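Local coordinates for uncharacterized protein (Bacteroides vulgatus, PDB 4QB7), which is probably a component of the fimbrium tip, part of the filamentous surface appendages that mediate cell adhesion and biofilm formation, at residues Met137-Gln149 and Gly158-Gln170. Sequence-based numbering, arbitrary orientation.
Sequences MIDLVTDCHTAIQ and GTVQFKFSHVLTQ. With SO4 (sulfate ion), chain N; SO4 (sulfate ion), chain M.
Thr142 and Ser165 exchange two backbone hydrogen bonds, Thr142 N to Ser165 O (3.0 Å) and Ser165 N to Thr142 O (2.8 Å), forming a short antiparallel ladder with the non-hydrogen-bonded pair Val141–His166. His166 ND1 donates to the syn lone pair of Asp139 OD1 (2.7 Å), carboxylate and imidazole lying 11° from coplanar; Trp347 stacks on this ring. A water bridges Asp139 OD1, Leu140 O and Leu168 N. The apolar side chains pack tightly: Val141 CG2 meets Phe164 CD1 at 3.7 Å on the face that carries His166; separately, Leu140 CD2 lies against Val167 CG2, and Ile148 puts CG2 on Val160 and CD1 on Phe162. Within this Mfa-like fimbrillin, strand 141-143 lies between strands 90-97 and 159-178, antiparallel to both, in a mixed sheet. Asp143 takes over where the ladder ends: with CG anti to the backbone N (chi1 -174°), OD2 receives Lys163 N from above the carboxylate plane (2.9 Å), while OD1 accepts His145 N in an Asx turn and, in a bond modelled doubtfully short, His145 ND1. An alanine here is likely to leave Lys163 N without this acceptor and the His145 ring less restrained in its rotation. The exposed side is looser: Lys163 CB makes a CH-pi contact over one His145 face, its bent chain running on to a cation-pi contact with Tyr19, a second water links His145 NE2 to Gln161 O, and O2 of a sulfate, probably from crystallisation, accepts from Thr146 N (3.1 Å).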
loop_
_atom_site.group_PDB
_atom_site.type_symbol
_atom_site.label_atom_id
_atom_site.label_comp_id
_atom_site.label_asym_id
_atom_site.label_seq_id
_atom_site.Cartn_x
_atom_site.Cartn_y
_atom_site.Cartn_z
HETATM N N MSE A 137 -0.979 8.626 1.732
HETATM C CA MSE A 137 -1.391 7.229 1.949
HETATM C C MSE A 137 -0.327 6.502 2.734
HETATM O O MSE A 137 0.867 6.736 2.531
HETATM C CB MSE A 137 -1.692 6.489 0.622
HETATM C CG MSE A 137 -2.710 7.204 -0.261
HETATM SE SE MSE A 137 -3.064 6.275 -1.885
HETATM C CE MSE A 137 -4.608 5.422 -1.425
ATOM N N ILE A 138 -0.769 5.665 3.667
ATOM C CA ILE A 138 0.095 4.906 4.547
ATOM C C ILE A 138 0.462 3.563 3.913
ATOM O O ILE A 138 -0.406 2.857 3.402
ATOM C CB ILE A 138 -0.649 4.730 5.900
ATOM C CG1 ILE A 138 -1.005 6.087 6.586
ATOM C CG2 ILE A 138 0.041 3.740 6.834
ATOM C CD1 ILE A 138 0.113 7.084 6.793
ATOM N N ASP A 139 1.757 3.213 3.947
ATOM C CA ASP A 139 2.242 1.903 3.500
ATOM C C ASP A 139 2.282 1.040 4.771
ATOM O O ASP A 139 3.303 0.996 5.467
ATOM C CB ASP A 139 3.603 2.030 2.790
ATOM C CG ASP A 139 4.273 0.727 2.388
ATOM O OD1 ASP A 139 3.577 -0.320 2.364
ATOM O OD2 ASP A 139 5.507 0.752 2.093
ATOM N N LEU A 140 1.115 0.441 5.122
ATOM C CA LEU A 140 0.932 -0.371 6.317
ATOM C C LEU A 140 1.692 -1.672 6.194
ATOM O O LEU A 140 1.433 -2.463 5.284
ATOM C CB LEU A 140 -0.564 -0.639 6.594
ATOM C CG LEU A 140 -0.893 -1.488 7.843
ATOM C CD1 LEU A 140 -0.588 -0.738 9.130
ATOM C CD2 LEU A 140 -2.320 -1.994 7.805
ATOM N N VAL A 141 2.630 -1.893 7.127
ATOM C CA VAL A 141 3.433 -3.108 7.171
ATOM C C VAL A 141 3.146 -3.827 8.474
ATOM O O VAL A 141 2.848 -3.194 9.490
ATOM C CB VAL A 141 4.961 -2.888 6.939
ATOM C CG1 VAL A 141 5.249 -2.314 5.570
ATOM C CG2 VAL A 141 5.600 -2.043 8.023
ATOM N N THR A 142 3.177 -5.150 8.451
ATOM C CA THR A 142 2.950 -5.910 9.680
ATOM C C THR A 142 3.922 -7.047 9.769
ATOM O O THR A 142 4.542 -7.437 8.780
ATOM C CB THR A 142 1.521 -6.459 9.826
ATOM O OG1 THR A 142 1.386 -7.609 8.978
ATOM C CG2 THR A 142 0.450 -5.419 9.570
ATOM N N ASP A 143 4.012 -7.600 10.960
ATOM C CA ASP A 143 4.828 -8.743 11.249
ATOM C C ASP A 143 4.054 -9.698 12.147
ATOM O O ASP A 143 3.759 -9.368 13.291
ATOM C CB ASP A 143 6.149 -8.315 11.896
ATOM C CG ASP A 143 7.103 -9.466 12.100
ATOM O OD1 ASP A 143 6.705 -10.622 11.834
ATOM O OD2 ASP A 143 8.230 -9.220 12.556
ATOM N N CYS A 144 3.723 -10.873 11.607
ATOM C CA CYS A 144 3.069 -11.956 12.324
ATOM C C CYS A 144 3.707 -13.309 11.919
ATOM O O CYS A 144 3.047 -14.349 11.957
ATOM C CB CYS A 144 1.556 -11.939 12.129
ATOM S SG CYS A 144 1.009 -12.124 10.416
ATOM N N HIS A 145 5.030 -13.292 11.601
ATOM C CA HIS A 145 5.750 -14.511 11.237
ATOM C C HIS A 145 6.044 -15.327 12.526
ATOM O O HIS A 145 6.133 -14.768 13.631
ATOM C CB HIS A 145 6.986 -14.254 10.322
ATOM C CG HIS A 145 8.245 -13.737 10.955
ATOM N ND1 HIS A 145 8.319 -12.462 11.504
ATOM C CD2 HIS A 145 9.488 -14.276 10.960
ATOM C CE1 HIS A 145 9.575 -12.298 11.893
ATOM N NE2 HIS A 145 10.323 -13.354 11.572
ATOM N N THR A 146 6.061 -16.667 12.371
ATOM C CA THR A 146 6.165 -17.656 13.445
ATOM C C THR A 146 7.512 -17.602 14.170
ATOM O O THR A 146 7.572 -17.956 15.341
ATOM C CB THR A 146 5.851 -19.067 12.912
ATOM O OG1 THR A 146 6.865 -19.472 11.997
ATOM C CG2 THR A 146 4.496 -19.138 12.202
ATOM N N ALA A 147 8.572 -17.125 13.507
ATOM C CA ALA A 147 9.899 -17.027 14.106
ATOM C C ALA A 147 9.974 -15.956 15.224
ATOM O O ALA A 147 10.996 -15.883 15.887
ATOM C CB ALA A 147 10.938 -16.756 13.038
ATOM N N ILE A 148 8.911 -15.161 15.464
ATOM C CA ILE A 148 8.913 -14.213 16.582
ATOM C C ILE A 148 7.829 -14.633 17.605
ATOM O O ILE A 148 7.518 -13.880 18.524
ATOM C CB ILE A 148 8.855 -12.719 16.206
ATOM C CG1 ILE A 148 7.602 -12.346 15.377
ATOM C CG2 ILE A 148 10.162 -12.308 15.538
ATOM C CD1 ILE A 148 7.246 -10.860 15.422
ATOM N N GLN A 149 7.311 -15.866 17.463
ATOM C CA GLN A 149 6.370 -16.512 18.378
ATOM C C GLN A 149 7.109 -17.533 19.222
ATOM O O GLN A 149 8.097 -18.130 18.760
ATOM C CB GLN A 149 5.230 -17.193 17.624
ATOM C CG GLN A 149 4.529 -16.252 16.689
ATOM C CD GLN A 149 3.385 -16.883 15.945
ATOM O OE1 GLN A 149 3.137 -18.095 16.017
ATOM N NE2 GLN A 149 2.676 -16.055 15.193
ATOM N N GLY A 158 18.724 -13.484 22.550
ATOM C CA GLY A 158 17.932 -12.497 23.280
ATOM C C GLY A 158 17.363 -11.367 22.426
ATOM O O GLY A 158 16.809 -10.404 22.967
ATOM N N THR A 159 17.499 -11.458 21.092
ATOM C CA THR A 159 17.036 -10.411 20.183
ATOM C C THR A 159 15.828 -10.865 19.377
ATOM O O THR A 159 15.844 -11.944 18.767
ATOM C CB THR A 159 18.176 -9.968 19.240
ATOM O OG1 THR A 159 19.236 -9.467 20.034
ATOM C CG2 THR A 159 17.757 -8.878 18.246
ATOM N N VAL A 160 14.811 -9.995 19.329
ATOM C CA VAL A 160 13.616 -10.242 18.540
ATOM C C VAL A 160 13.863 -9.609 17.180
ATOM O O VAL A 160 14.026 -8.391 17.092
ATOM C CB VAL A 160 12.300 -9.745 19.223
ATOM C CG1 VAL A 160 11.084 -10.200 18.442
ATOM C CG2 VAL A 160 12.212 -10.242 20.664
ATOM N N GLN A 161 13.970 -10.430 16.130
ATOM C CA GLN A 161 14.175 -9.882 14.797
ATOM C C GLN A 161 12.847 -9.794 14.051
ATOM O O GLN A 161 12.276 -10.822 13.669
ATOM C CB GLN A 161 15.187 -10.686 13.975
ATOM C CG GLN A 161 15.496 -9.949 12.666
ATOM C CD GLN A 161 16.219 -10.749 11.627
ATOM O OE1 GLN A 161 15.860 -11.889 11.313
ATOM N NE2 GLN A 161 17.199 -10.118 11.000
ATOM N N PHE A 162 12.385 -8.562 13.805
ATOM C CA PHE A 162 11.159 -8.316 13.081
ATOM C C PHE A 162 11.459 -8.300 11.595
ATOM O O PHE A 162 12.538 -7.899 11.178
ATOM C CB PHE A 162 10.496 -7.012 13.545
ATOM C CG PHE A 162 10.129 -7.010 15.011
ATOM C CD1 PHE A 162 8.935 -7.580 15.448
ATOM C CD2 PHE A 162 10.984 -6.447 15.961
ATOM C CE1 PHE A 162 8.614 -7.613 16.810
ATOM C CE2 PHE A 162 10.661 -6.475 17.324
ATOM C CZ PHE A 162 9.481 -7.064 17.742
ATOM N N LYS A 163 10.506 -8.778 10.811
ATOM C CA LYS A 163 10.515 -8.925 9.361
ATOM C C LYS A 163 9.161 -8.413 8.926
ATOM O O LYS A 163 8.158 -9.071 9.178
ATOM C CB LYS A 163 10.714 -10.421 9.042
ATOM C CG LYS A 163 11.537 -10.805 7.825
ATOM C CD LYS A 163 12.365 -12.022 8.256
ATOM C CE LYS A 163 12.826 -12.951 7.158
ATOM N NZ LYS A 163 13.863 -13.901 7.675
ATOM N N PHE A 164 9.107 -7.184 8.410
ATOM C CA PHE A 164 7.860 -6.541 8.031
ATOM C C PHE A 164 7.425 -6.880 6.616
ATOM O O PHE A 164 8.241 -6.875 5.694
ATOM C CB PHE A 164 7.995 -5.029 8.183
ATOM C CG PHE A 164 8.040 -4.614 9.632
ATOM C CD1 PHE A 164 6.882 -4.611 10.407
ATOM C CD2 PHE A 164 9.232 -4.203 10.217
ATOM C CE1 PHE A 164 6.923 -4.224 11.747
ATOM C CE2 PHE A 164 9.275 -3.840 11.569
ATOM C CZ PHE A 164 8.117 -3.838 12.320
ATOM N N SER A 165 6.125 -7.168 6.446
ATOM C CA SER A 165 5.547 -7.463 5.132
ATOM C C SER A 165 4.541 -6.403 4.763
ATOM O O SER A 165 3.865 -5.884 5.645
ATOM C CB SER A 165 4.877 -8.832 5.142
ATOM O OG SER A 165 5.823 -9.864 4.937
ATOM N N HIS A 166 4.439 -6.074 3.470
ATOM C CA HIS A 166 3.463 -5.094 2.958
ATOM C C HIS A 166 2.119 -5.800 2.798
ATOM O O HIS A 166 2.004 -6.767 2.025
ATOM C CB HIS A 166 3.948 -4.479 1.653
ATOM C CG HIS A 166 5.239 -3.721 1.793
ATOM N ND1 HIS A 166 5.265 -2.394 2.188
ATOM C CD2 HIS A 166 6.506 -4.124 1.561
ATOM C CE1 HIS A 166 6.538 -2.037 2.186
ATOM N NE2 HIS A 166 7.322 -3.044 1.817
ATOM N N VAL A 167 1.133 -5.398 3.619
ATOM C CA VAL A 167 -0.165 -6.076 3.681
ATOM C C VAL A 167 -1.223 -5.418 2.776
ATOM O O VAL A 167 -2.343 -5.922 2.675
ATOM C CB VAL A 167 -0.652 -6.211 5.136
ATOM C CG1 VAL A 167 0.349 -7.027 5.950
ATOM C CG2 VAL A 167 -0.911 -4.848 5.781
ATOM N N LEU A 168 -0.864 -4.319 2.106
ATOM C CA LEU A 168 -1.754 -3.606 1.181
ATOM C C LEU A 168 -1.411 -3.987 -0.275
ATOM O O LEU A 168 -0.579 -4.874 -0.505
ATOM C CB LEU A 168 -1.583 -2.072 1.375
ATOM C CG LEU A 168 -1.910 -1.467 2.720
ATOM C CD1 LEU A 168 -1.654 0.005 2.706
ATOM C CD2 LEU A 168 -3.347 -1.725 3.110
ATOM N N THR A 169 -2.059 -3.327 -1.247
ATOM C CA THR A 169 -1.734 -3.490 -2.654
ATOM C C THR A 169 -1.097 -2.174 -3.121
ATOM O O THR A 169 -1.522 -1.082 -2.702
ATOM C CB THR A 169 -2.933 -3.949 -3.497
ATOM O OG1 THR A 169 -2.442 -4.372 -4.761
ATOM C CG2 THR A 169 -3.973 -2.885 -3.704
ATOM N N GLN A 170 -0.052 -2.273 -3.930
ATOM C CA GLN A 170 0.561 -1.076 -4.487
ATOM C C GLN A 170 0.222 -0.902 -5.975
ATOM O O GLN A 170 0.328 -1.867 -6.736
ATOM C CB GLN A 170 2.078 -1.101 -4.324
ATOM C CG GLN A 170 2.678 0.272 -4.577
ATOM C CD GLN A 170 4.164 0.267 -4.667
ATOM O OE1 GLN A 170 4.749 0.883 -5.546
ATOM N NE2 GLN A 170 4.827 -0.379 -3.747
HETATM S S SO4 N . 6.604 -17.693 8.776
HETATM O O1 SO4 N . 6.787 -16.814 7.614
HETATM O O2 SO4 N . 5.331 -17.348 9.408
HETATM O O3 SO4 N . 6.527 -19.085 8.333
HETATM O O4 SO4 N . 7.766 -17.537 9.703
HETATM S S SO4 M . 19.817 -11.728 8.614
HETATM O O1 SO4 M . 20.937 -11.900 7.682
HETATM O O2 SO4 M . 18.865 -12.840 8.475
HETATM O O3 SO4 M . 20.322 -11.697 9.987
HETATM O O4 SO4 M . 19.155 -10.459 8.311
HETATM O O HOH W 1 1.461 -2.309 2.569
HETATM O O HOH W 2 13.152 -13.345 12.788
#